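PDB 5Z6P: B-agarase from Agarivorans gilvus, which is a glycoside hydrolase of family 50 that probably cleaves the beta-galactosidic linkages of agarose. Local coordinates for residues H613-M625 / A633-K646. Numbering follows the deposited sequence.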
loop_
_atom_site.group_PDB
_atom_site.type_symbol
_atom_site.label_atom_id
_atom_site.label_comp_id
_atom_site.label_asym_id
_atom_site.label_seq_id
_atom_site.Cartn_x
_atom_site.Cartn_y
_atom_site.Cartn_z
ATOM N N HIS A 613 -12.453 -19.352 15.076
ATOM C CA HIS A 613 -11.576 -18.231 14.778
ATOM C C HIS A 613 -12.187 -17.306 13.740
ATOM O O HIS A 613 -12.808 -17.756 12.781
ATOM C CB HIS A 613 -10.216 -18.723 14.295
ATOM C CG HIS A 613 -9.347 -19.280 15.376
ATOM N ND1 HIS A 613 -9.449 -20.578 15.816
ATOM C CD2 HIS A 613 -8.345 -18.715 16.094
ATOM C CE1 HIS A 613 -8.552 -20.792 16.763
ATOM N NE2 HIS A 613 -7.867 -19.678 16.948
ATOM N N LEU A 614 -11.974 -16.010 13.933
ATOM C CA LEU A 614 -12.505 -14.986 13.063
ATOM C C LEU A 614 -11.931 -15.052 11.656
ATOM O O LEU A 614 -10.726 -15.210 11.455
ATOM C CB LEU A 614 -12.241 -13.601 13.669
ATOM C CG LEU A 614 -12.960 -13.329 15.001
ATOM C CD1 LEU A 614 -12.609 -11.962 15.552
ATOM C CD2 LEU A 614 -14.464 -13.450 14.852
ATOM N N TYR A 615 -12.821 -14.950 10.682
ATOM C CA TYR A 615 -12.426 -14.845 9.291
ATOM C C TYR A 615 -12.485 -13.365 8.908
ATOM O O TYR A 615 -13.549 -12.742 8.951
ATOM C CB TYR A 615 -13.333 -15.715 8.410
ATOM C CG TYR A 615 -13.199 -15.488 6.925
ATOM C CD1 TYR A 615 -11.979 -15.174 6.344
ATOM C CD2 TYR A 615 -14.310 -15.586 6.101
ATOM C CE1 TYR A 615 -11.873 -14.962 4.969
ATOM C CE2 TYR A 615 -14.219 -15.382 4.755
ATOM C CZ TYR A 615 -13.002 -15.066 4.183
ATOM O OH TYR A 615 -12.952 -14.866 2.830
ATOM N N LEU A 616 -11.333 -12.813 8.543
ATOM C CA LEU A 616 -11.181 -11.370 8.437
ATOM C C LEU A 616 -11.184 -10.847 7.014
ATOM O O LEU A 616 -10.881 -9.692 6.791
ATOM C CB LEU A 616 -9.890 -10.932 9.134
ATOM C CG LEU A 616 -9.743 -11.407 10.580
ATOM C CD1 LEU A 616 -8.351 -11.103 11.059
ATOM C CD2 LEU A 616 -10.771 -10.800 11.526
ATOM N N GLY A 617 -11.522 -11.691 6.046
ATOM C CA GLY A 617 -11.684 -11.199 4.691
ATOM C C GLY A 617 -10.438 -11.191 3.822
ATOM O O GLY A 617 -9.503 -11.951 4.059
ATOM N N CYS A 618 -10.435 -10.336 2.804
ATOM C CA CYS A 618 -9.426 -10.396 1.752
ATOM C C CYS A 618 -8.660 -9.104 1.520
ATOM O O CYS A 618 -7.981 -8.959 0.499
ATOM C CB CYS A 618 -10.074 -10.807 0.432
ATOM S SG CYS A 618 -11.315 -9.655 -0.141
ATOM N N ARG A 619 -8.802 -8.160 2.442
ATOM C CA ARG A 619 -8.005 -6.950 2.444
ATOM C C ARG A 619 -8.173 -6.172 1.143
ATOM O O ARG A 619 -7.299 -6.216 0.264
ATOM C CB ARG A 619 -6.518 -7.297 2.681
ATOM C CG ARG A 619 -6.308 -8.180 3.923
ATOM C CD ARG A 619 -4.938 -8.860 3.950
ATOM N NE ARG A 619 -3.861 -7.890 4.071
ATOM C CZ ARG A 619 -3.521 -7.315 5.218
ATOM N NH1 ARG A 619 -4.185 -7.632 6.328
ATOM N NH2 ARG A 619 -2.521 -6.436 5.256
ATOM N N PHE A 620 -9.308 -5.480 1.025
ATOM C CA PHE A 620 -9.637 -4.688 -0.159
ATOM C C PHE A 620 -8.673 -3.511 -0.380
ATOM O O PHE A 620 -8.583 -2.625 0.469
ATOM C CB PHE A 620 -11.063 -4.114 -0.052
ATOM C CG PHE A 620 -12.164 -5.147 -0.075
ATOM C CD1 PHE A 620 -12.343 -5.970 -1.183
ATOM C CD2 PHE A 620 -13.050 -5.258 0.983
ATOM C CE1 PHE A 620 -13.387 -6.909 -1.217
ATOM C CE2 PHE A 620 -14.096 -6.193 0.956
ATOM C CZ PHE A 620 -14.247 -7.013 -0.144
ATOM N N ALA A 621 -7.989 -3.467 -1.521
ATOM C CA ALA A 621 -7.293 -2.230 -1.895
ATOM C C ALA A 621 -8.332 -1.232 -2.379
ATOM O O ALA A 621 -9.415 -1.636 -2.806
ATOM C CB ALA A 621 -6.259 -2.484 -2.968
ATOM N N ASP A 622 -8.003 0.060 -2.337
ATOM C CA ASP A 622 -8.961 1.090 -2.736
ATOM C C ASP A 622 -9.256 1.055 -4.244
ATOM O O ASP A 622 -10.302 1.548 -4.676
ATOM C CB ASP A 622 -8.496 2.493 -2.281
ATOM C CG ASP A 622 -7.177 2.957 -2.933
ATOM O OD1 ASP A 622 -6.517 2.190 -3.639
ATOM O OD2 ASP A 622 -6.789 4.109 -2.702
ATOM N N TRP A 623 -8.363 0.446 -5.029
ATOM C CA TRP A 623 -8.594 0.255 -6.468
ATOM C C TRP A 623 -9.198 -1.127 -6.765
ATOM O O TRP A 623 -9.457 -1.475 -7.917
ATOM C CB TRP A 623 -7.290 0.415 -7.255
ATOM C CG TRP A 623 -6.135 -0.299 -6.616
ATOM C CD1 TRP A 623 -5.134 0.268 -5.873
ATOM C CD2 TRP A 623 -5.869 -1.707 -6.631
ATOM N NE1 TRP A 623 -4.274 -0.697 -5.434
ATOM C CE2 TRP A 623 -4.697 -1.919 -5.890
ATOM C CE3 TRP A 623 -6.511 -2.815 -7.197
ATOM C CZ2 TRP A 623 -4.153 -3.183 -5.698
ATOM C CZ3 TRP A 623 -5.972 -4.059 -7.010
ATOM C CH2 TRP A 623 -4.802 -4.235 -6.277
ATOM N N GLY A 624 -9.385 -1.918 -5.717
ATOM C CA GLY A 624 -9.937 -3.245 -5.864
ATOM C C GLY A 624 -11.113 -3.427 -4.943
ATOM O O GLY A 624 -11.149 -4.366 -4.163
ATOM N N MET A 625 -12.065 -2.506 -5.019
ATOM C CA MET A 625 -13.273 -2.593 -4.217
ATOM C C MET A 625 -14.407 -1.782 -4.800
ATOM O O MET A 625 -14.207 -0.850 -5.578
ATOM C CB MET A 625 -13.007 -2.166 -2.772
ATOM C CG MET A 625 -12.619 -0.733 -2.595
ATOM S SD MET A 625 -12.569 -0.318 -0.841
ATOM C CE MET A 625 -14.266 0.185 -0.543
ATOM N N ALA A 633 -18.818 -9.596 0.718
ATOM C CA ALA A 633 -17.956 -9.956 1.829
ATOM C C ALA A 633 -18.782 -9.946 3.099
ATOM O O ALA A 633 -18.711 -10.861 3.901
ATOM C CB ALA A 633 -16.780 -9.003 1.947
ATOM N N ALA A 634 -19.581 -8.899 3.247
ATOM C CA ALA A 634 -20.411 -8.720 4.423
ATOM C C ALA A 634 -21.320 -9.944 4.721
ATOM O O ALA A 634 -21.675 -10.166 5.864
ATOM C CB ALA A 634 -21.250 -7.433 4.272
ATOM N N LYS A 635 -21.637 -10.759 3.706
ATOM C CA LYS A 635 -22.508 -11.937 3.881
ATOM C C LYS A 635 -21.813 -13.048 4.643
ATOM O O LYS A 635 -22.467 -13.892 5.238
ATOM C CB LYS A 635 -22.974 -12.514 2.530
ATOM C CG LYS A 635 -23.685 -11.537 1.628
ATOM C CD LYS A 635 -24.140 -12.189 0.324
ATOM C CE LYS A 635 -24.771 -11.152 -0.587
ATOM N NZ LYS A 635 -25.015 -11.700 -1.939
ATOM N N HIS A 636 -20.485 -13.069 4.591
ATOM C CA HIS A 636 -19.761 -14.253 5.027
ATOM C C HIS A 636 -18.576 -13.999 5.979
ATOM O O HIS A 636 -18.283 -14.843 6.798
ATOM C CB HIS A 636 -19.277 -15.046 3.793
ATOM C CG HIS A 636 -20.391 -15.513 2.906
ATOM N ND1 HIS A 636 -21.227 -16.560 3.244
ATOM C CD2 HIS A 636 -20.831 -15.070 1.700
ATOM C CE1 HIS A 636 -22.132 -16.723 2.300
ATOM N NE2 HIS A 636 -21.915 -15.834 1.352
ATOM N N VAL A 637 -17.899 -12.860 5.880
ATOM C CA VAL A 637 -16.773 -12.633 6.774
ATOM C C VAL A 637 -17.243 -12.259 8.175
ATOM O O VAL A 637 -18.387 -11.864 8.381
ATOM C CB VAL A 637 -15.818 -11.536 6.245
ATOM C CG1 VAL A 637 -15.386 -11.857 4.811
ATOM C CG2 VAL A 637 -16.454 -10.174 6.338
ATOM N N ASP A 638 -16.351 -12.404 9.143
ATOM C CA ASP A 638 -16.625 -11.949 10.479
ATOM C C ASP A 638 -16.246 -10.462 10.615
ATOM O O ASP A 638 -16.934 -9.687 11.293
ATOM C CB ASP A 638 -15.876 -12.812 11.476
ATOM C CG ASP A 638 -16.363 -14.254 11.481
ATOM O OD1 ASP A 638 -17.572 -14.488 11.624
ATOM O OD2 ASP A 638 -15.536 -15.153 11.348
ATOM N N VAL A 639 -15.150 -10.081 9.961
ATOM C CA VAL A 639 -14.685 -8.706 9.940
ATOM C C VAL A 639 -14.310 -8.369 8.520
ATOM O O VAL A 639 -13.635 -9.166 7.863
ATOM C CB VAL A 639 -13.454 -8.478 10.849
ATOM C CG1 VAL A 639 -12.988 -7.021 10.767
ATOM C CG2 VAL A 639 -13.739 -8.868 12.265
ATOM N N VAL A 640 -14.727 -7.205 8.039
ATOM C CA VAL A 640 -14.330 -6.776 6.708
ATOM C C VAL A 640 -12.994 -6.026 6.807
ATOM O O VAL A 640 -12.836 -5.137 7.657
ATOM C CB VAL A 640 -15.396 -5.889 6.026
ATOM C CG1 VAL A 640 -15.001 -5.599 4.597
ATOM C CG2 VAL A 640 -16.772 -6.565 6.052
ATOM N N SER A 641 -12.030 -6.417 5.969
ATOM C CA SER A 641 -10.698 -5.826 6.019
ATOM C C SER A 641 -10.453 -4.940 4.803
ATOM O O SER A 641 -10.800 -5.306 3.671
ATOM C CB SER A 641 -9.612 -6.908 6.123
ATOM O OG SER A 641 -9.697 -7.900 5.115
ATOM N N TYR A 642 -9.898 -3.759 5.061
ATOM C CA TYR A 642 -9.513 -2.801 4.029
ATOM C C TYR A 642 -8.047 -2.377 4.201
ATOM O O TYR A 642 -7.577 -2.266 5.328
ATOM C CB TYR A 642 -10.391 -1.539 4.082
ATOM C CG TYR A 642 -11.887 -1.777 4.137
ATOM C CD1 TYR A 642 -12.535 -1.985 5.349
ATOM C CD2 TYR A 642 -12.652 -1.764 2.971
ATOM C CE1 TYR A 642 -13.926 -2.185 5.395
ATOM C CE2 TYR A 642 -14.017 -1.961 3.000
ATOM C CZ TYR A 642 -14.650 -2.181 4.218
ATOM O OH TYR A 642 -16.012 -2.382 4.240
ATOM N N ASN A 643 -7.342 -2.134 3.097
ATOM C CA ASN A 643 -6.037 -1.460 3.171
ATOM C C ASN A 643 -6.239 -0.017 2.730
ATOM O O ASN A 643 -6.941 0.226 1.769
ATOM C CB ASN A 643 -4.976 -2.150 2.300
ATOM C CG ASN A 643 -4.644 -3.559 2.768
ATOM O OD1 ASN A 643 -4.928 -3.947 3.907
ATOM N ND2 ASN A 643 -4.021 -4.324 1.892
ATOM N N TYR A 644 -5.650 0.948 3.432
ATOM C CA TYR A 644 -5.981 2.328 3.124
ATOM C C TYR A 644 -4.844 3.288 3.385
ATOM O O TYR A 644 -4.615 3.724 4.508
ATOM C CB TYR A 644 -7.225 2.766 3.895
ATOM C CG TYR A 644 -7.948 3.915 3.254
ATOM C CD1 TYR A 644 -8.562 3.764 2.021
ATOM C CD2 TYR A 644 -8.026 5.162 3.878
ATOM C CE1 TYR A 644 -9.209 4.805 1.419
ATOM C CE2 TYR A 644 -8.685 6.219 3.283
ATOM C CZ TYR A 644 -9.280 6.029 2.054
ATOM O OH TYR A 644 -9.939 7.051 1.431
ATOM N N TYR A 645 -4.160 3.612 2.296
ATOM C CA TYR A 645 -2.983 4.459 2.299
ATOM C C TYR A 645 -3.387 5.895 2.014
ATOM O O TYR A 645 -3.223 6.387 0.906
ATOM C CB TYR A 645 -1.979 3.956 1.271
ATOM C CG TYR A 645 -1.314 2.647 1.663
ATOM C CD1 TYR A 645 -0.261 2.633 2.572
ATOM C CD2 TYR A 645 -1.737 1.434 1.136
ATOM C CE1 TYR A 645 0.368 1.452 2.932
ATOM C CE2 TYR A 645 -1.128 0.255 1.496
ATOM C CZ TYR A 645 -0.063 0.267 2.391
ATOM O OH TYR A 645 0.563 -0.901 2.751
ATOM N N LYS A 646 -3.960 6.543 3.027
ATOM C CA LYS A 646 -4.295 7.958 2.967
ATOM C C LYS A 646 -3.963 8.528 4.341
ATOM O O LYS A 646 -3.453 7.815 5.195
ATOM C CB LYS A 646 -5.774 8.174 2.605
ATOM C CG LYS A 646 -6.227 7.559 1.269
ATOM C CD LYS A 646 -5.640 8.271 0.065
ATOM C CE LYS A 646 -5.638 7.366 -1.169
ATOM N NZ LYS A 646 -4.815 7.917 -2.285
HETATM O O HOH W 1 -12.296 -7.787 3.067
HETATM O O HOH W 2 -5.104 3.362 -0.521
HETATM O O HOH W 3 -5.920 0.519 -0.451
HETATM O O HOH W 4 -4.651 5.440 -4.034
#
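Phe620 lays its ring across the start of strand 640-643, with Val640 CG1 in the ring plane at its edge, 3.8 Å from CE2, and Ala633 CB near CZ. The contact is a beta-alpha-beta crossover in the catalytic domain, probably the (beta/alpha)8 barrel usual for this clan of glycosidases: strand 614-615 runs through a loop into helix 627-634, which returns to strand 640-643, parallel to the first. The Phe620 and Tyr642 rings are inclined at 44°, and Met625 SD meets the Tyr642 edge in a Met-aromatic contact. Beside the rings the backbones form a single bridge between Phe620 and Tyr642: Phe620 N bonds to Ser641 O, and Asn643 N to Phe620 O (2.9 Å).

Ser641 fastens the loop with its hydroxyl. With chi1 at 53°, OG sits between its own backbone N and carbonyl carbon, where it donates to Leu616 O (2.7 Å) and accepts from Arg619 N (2.8 Å), tying both ends of the 616-619 bend to the strand. Gly617 CA passes beside Val637 CG1, and that methyl also packs off-centre on the Tyr615 ring. Leu616 CD2 lies alongside Val639 CB at 3.6 Å.

At the other end Tyr615 O takes two backbone donors, Asp638 N and Val639 N, while Asp638 OD2 accepts a nearly straight bond (173°) from Tyr615 N through its anti lone pair; a salt bridge to Lys607 should help keep this carboxylate charged. Asn643 OD1 stands over one face of the Arg619 guanidinium, whose NE and NH2 are held by Asn508 and Glu668; the Asn643 amide has its main polar partner in Glu509. Towards solvent, water 4 bridges Asp622 and Lys646, donating to Asp622 OD2 (2.8 Å) and accepting from Lys646 NZ (3.0 Å), which also bonds to His193 NE2.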